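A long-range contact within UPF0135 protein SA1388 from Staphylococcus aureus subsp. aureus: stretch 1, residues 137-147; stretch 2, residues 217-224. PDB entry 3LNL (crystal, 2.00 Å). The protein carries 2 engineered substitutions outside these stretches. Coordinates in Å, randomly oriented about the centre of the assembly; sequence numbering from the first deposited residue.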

# COMPACT_ATOMS: atom_id res chain seq x y z
N LYS B 137 5.42 14.21 -30.57
CA LYS B 137 5.32 14.70 -31.94
C LYS B 137 4.21 15.75 -31.94
O LYS B 137 3.05 15.44 -31.69
N VAL B 138 4.62 17.00 -32.18
CA VAL B 138 3.71 18.12 -32.29
C VAL B 138 3.19 18.16 -33.71
O VAL B 138 3.98 18.09 -34.65
N GLN B 139 1.87 18.26 -33.85
CA GLN B 139 1.21 18.37 -35.14
C GLN B 139 0.33 19.61 -35.15
O GLN B 139 -0.58 19.73 -34.33
N THR B 140 0.61 20.53 -36.06
CA THR B 140 -0.29 21.65 -36.32
C THR B 140 -0.73 21.66 -37.79
O THR B 140 -0.07 21.09 -38.66
N TYR B 141 -1.87 22.29 -38.03
CA TYR B 141 -2.47 22.42 -39.35
C TYR B 141 -2.54 23.90 -39.70
O TYR B 141 -3.02 24.71 -38.89
N ILE B 142 -2.06 24.26 -40.89
CA ILE B 142 -1.83 25.67 -41.27
C ILE B 142 -1.88 25.90 -42.81
O ILE B 142 -1.36 25.10 -43.58
N PRO B 143 -2.52 27.01 -43.27
CA PRO B 143 -2.55 27.28 -44.71
C PRO B 143 -1.15 27.48 -45.33
O PRO B 143 -0.25 27.98 -44.66
N LYS B 144 -0.99 27.08 -46.59
CA LYS B 144 0.33 27.03 -47.24
C LYS B 144 1.10 28.35 -47.21
O LYS B 144 2.31 28.37 -46.97
N ASP B 145 0.43 29.46 -47.45
CA ASP B 145 1.11 30.76 -47.46
C ASP B 145 1.53 31.22 -46.07
O ASP B 145 2.40 32.08 -45.93
N ASN B 146 0.91 30.65 -45.04
CA ASN B 146 1.23 30.98 -43.65
C ASN B 146 2.38 30.14 -43.09
O ASN B 146 2.86 30.41 -41.99
N VAL B 147 2.82 29.15 -43.86
CA VAL B 147 3.72 28.10 -43.37
C VAL B 147 5.13 28.63 -43.01
O VAL B 147 5.71 28.23 -42.00
N LEU B 217 3.84 29.10 -27.64
CA LEU B 217 4.34 29.57 -28.93
C LEU B 217 3.37 29.30 -30.08
O LEU B 217 3.18 30.16 -30.95
N ILE B 218 2.75 28.12 -30.10
CA ILE B 218 1.84 27.77 -31.20
C ILE B 218 0.63 28.71 -31.21
O ILE B 218 0.35 29.35 -32.21
N LYS B 219 -0.06 28.79 -30.07
CA LYS B 219 -1.21 29.71 -29.90
C LYS B 219 -0.86 31.14 -30.28
O LYS B 219 -1.65 31.82 -30.94
N GLN B 220 0.34 31.58 -29.89
CA GLN B 220 0.81 32.93 -30.16
C GLN B 220 1.00 33.23 -31.65
O GLN B 220 0.52 34.26 -32.15
N TYR B 221 1.72 32.36 -32.36
CA TYR B 221 2.10 32.66 -33.74
C TYR B 221 1.25 31.98 -34.80
O TYR B 221 1.56 32.10 -35.98
N HIS B 222 0.18 31.29 -34.41
CA HIS B 222 -0.68 30.62 -35.40
C HIS B 222 -1.62 31.62 -36.14
O HIS B 222 -2.07 32.61 -35.54
N PRO B 223 -1.90 31.37 -37.44
CA PRO B 223 -2.93 32.08 -38.19
C PRO B 223 -4.33 32.01 -37.56
O PRO B 223 -4.93 33.05 -37.31
N TYR B 224 -4.83 30.81 -37.31
CA TYR B 224 -6.18 30.63 -36.77
C TYR B 224 -6.33 31.33 -35.41
O TYR B 224 -5.40 31.31 -34.60

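A strand that includes Val138 and Thr140 packs against the last turn of a helix and the loop that follows it, burying 312 Å² in all, both sides summed. Along the strand, Val138 and Thr140 point toward the helical stretch, whereas Gln139 between them points away, as the alternation of a strand requires. Val138 (chi1 t) offers CG1 to CD1 of Ile218 at 3.6 Å. Ile218 itself is m, t; the trans chi2 extends the side chain, so that its CD1 reaches both Val138 and Thr140, with Ile218 CD1 lying 3.7 Å from Thr140 OG1. Thr140 takes chi1 m (-38°), which sets OG1 beside this methyl and CG2 beside the imidazole of His222, with Thr140 CG2 3.1 Å from His222 NE2. The cost is that Thr140 OG1 is buried without a polar partner in the model.

His222, the first residue to leave helical phi/psi after the helix, leaves CA sideways, but chi1 t (-154°) and chi2 -78° bring its ring end to the strand. There His222 NE2 donates a weak hydrogen bond to Tyr141 O, 2.9 Å away with an N-H...O angle of 128°. On the other ring nitrogen, His222 ND1 accepts from Tyr224 N at 3.0 Å, so the imidazole is held from both its nitrogens. Tyr141 contributes only its carbonyl to this bond; its side chain (chi1 m) leads away, and OH is bonded elsewhere in the structure.

Ile142 also starts sideways, yet its t, t conformation stretches CD1 over one face of the His222 ring, and Ile142 CD1 comes to within 3.3 Å of Pro223 CD. Pro223, pointing toward the strand side with a C-gamma exo pucker, is flanked further by Asn146 (chi1 m), with Asn146 OD1 3.3 Å from Pro223 CG, a contact without a hydrogen bond.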

# COMPACT_ATOMS: atom_id res chain seq x y z
CB LYS B 137 5.05 13.58 -32.92
CG LYS B 137 5.45 13.91 -34.35
CD LYS B 137 5.18 12.69 -35.25
CE LYS B 137 6.40 12.30 -36.07
NZ LYS B 137 6.21 10.89 -36.60
CB VAL B 138 4.44 19.45 -31.98
CG1 VAL B 138 3.44 20.64 -31.98
CG2 VAL B 138 5.15 19.35 -30.64
CB GLN B 139 0.36 17.12 -35.44
CG GLN B 139 1.22 15.86 -35.66
CD GLN B 139 0.41 14.59 -35.97
OE1 GLN B 139 0.91 13.71 -36.67
NE2 GLN B 139 -0.81 14.49 -35.44
CB THR B 140 0.34 23.04 -35.95
OG1 THR B 140 1.12 22.93 -34.75
CG2 THR B 140 -0.75 24.05 -35.71
CB TYR B 141 -3.85 21.76 -39.33
CG TYR B 141 -3.77 20.31 -38.92
CD1 TYR B 141 -3.71 19.95 -37.57
CD2 TYR B 141 -3.72 19.29 -39.88
CE1 TYR B 141 -3.62 18.61 -37.19
CE2 TYR B 141 -3.64 17.96 -39.50
CZ TYR B 141 -3.58 17.63 -38.16
OH TYR B 141 -3.50 16.31 -37.78
CB ILE B 142 -0.47 26.15 -40.66
CG1 ILE B 142 -0.42 27.68 -40.59
CG2 ILE B 142 0.72 25.57 -41.43
CD1 ILE B 142 0.76 28.22 -39.81
CB PRO B 143 -3.38 28.55 -44.81
CG PRO B 143 -4.22 28.54 -43.59
CD PRO B 143 -3.36 27.97 -42.53
CB LYS B 144 0.20 26.54 -48.69
CG LYS B 144 1.54 26.33 -49.43
CD LYS B 144 2.23 25.04 -48.99
CE LYS B 144 3.75 25.13 -49.16
NZ LYS B 144 4.41 25.96 -48.10
CB ASP B 145 0.24 31.81 -48.13
CG ASP B 145 -0.05 31.48 -49.58
OD1 ASP B 145 0.77 30.78 -50.22
OD2 ASP B 145 -1.11 31.90 -50.07
CB ASN B 146 -0.01 30.75 -42.78
CG ASN B 146 -1.23 31.55 -43.25
OD1 ASN B 146 -2.36 31.26 -42.86
ND2 ASN B 146 -1.01 32.56 -44.08
CB VAL B 147 3.79 26.91 -44.39
CG1 VAL B 147 5.23 26.57 -44.78
CG2 VAL B 147 3.05 25.71 -43.85
CB LEU B 217 5.71 28.97 -29.23
CG LEU B 217 6.86 29.41 -28.33
CD1 LEU B 217 8.09 28.62 -28.71
CD2 LEU B 217 7.12 30.94 -28.41
CB ILE B 218 1.36 26.31 -31.14
CG1 ILE B 218 2.47 25.34 -31.57
CG2 ILE B 218 0.17 26.08 -32.07
CD1 ILE B 218 2.10 23.89 -31.36
CB LYS B 219 -1.74 29.67 -28.46
CG LYS B 219 -2.64 28.48 -28.19
CD LYS B 219 -3.22 28.54 -26.80
CE LYS B 219 -3.84 27.22 -26.41
NZ LYS B 219 -4.86 27.39 -25.34
CB GLN B 220 2.12 33.19 -29.43
CG GLN B 220 2.66 34.60 -29.61
CD GLN B 220 3.91 34.86 -28.81
OE1 GLN B 220 4.51 33.96 -28.23
NE2 GLN B 220 4.33 36.12 -28.78
CB TYR B 221 3.59 32.36 -33.98
CG TYR B 221 4.52 33.11 -33.06
CD1 TYR B 221 4.67 34.49 -33.15
CD2 TYR B 221 5.25 32.44 -32.09
CE1 TYR B 221 5.54 35.18 -32.30
CE2 TYR B 221 6.12 33.11 -31.24
CZ TYR B 221 6.26 34.47 -31.34
OH TYR B 221 7.13 35.11 -30.48
CB HIS B 222 -1.49 29.49 -34.75
CG HIS B 222 -1.89 28.40 -35.71
ND1 HIS B 222 -2.94 28.53 -36.59
CD2 HIS B 222 -1.38 27.16 -35.91
CE1 HIS B 222 -3.05 27.43 -37.31
NE2 HIS B 222 -2.12 26.58 -36.91
CB PRO B 223 -2.92 31.38 -39.54
CG PRO B 223 -1.52 31.00 -39.72
CD PRO B 223 -1.04 30.59 -38.35
CB TYR B 224 -6.54 29.13 -36.63
CG TYR B 224 -7.93 28.75 -37.14
CD1 TYR B 224 -8.11 27.72 -38.06
CD2 TYR B 224 -9.07 29.44 -36.70
CE1 TYR B 224 -9.39 27.38 -38.53
CE2 TYR B 224 -10.35 29.12 -37.16
CZ TYR B 224 -10.51 28.09 -38.08
OH TYR B 224 -11.78 27.78 -38.52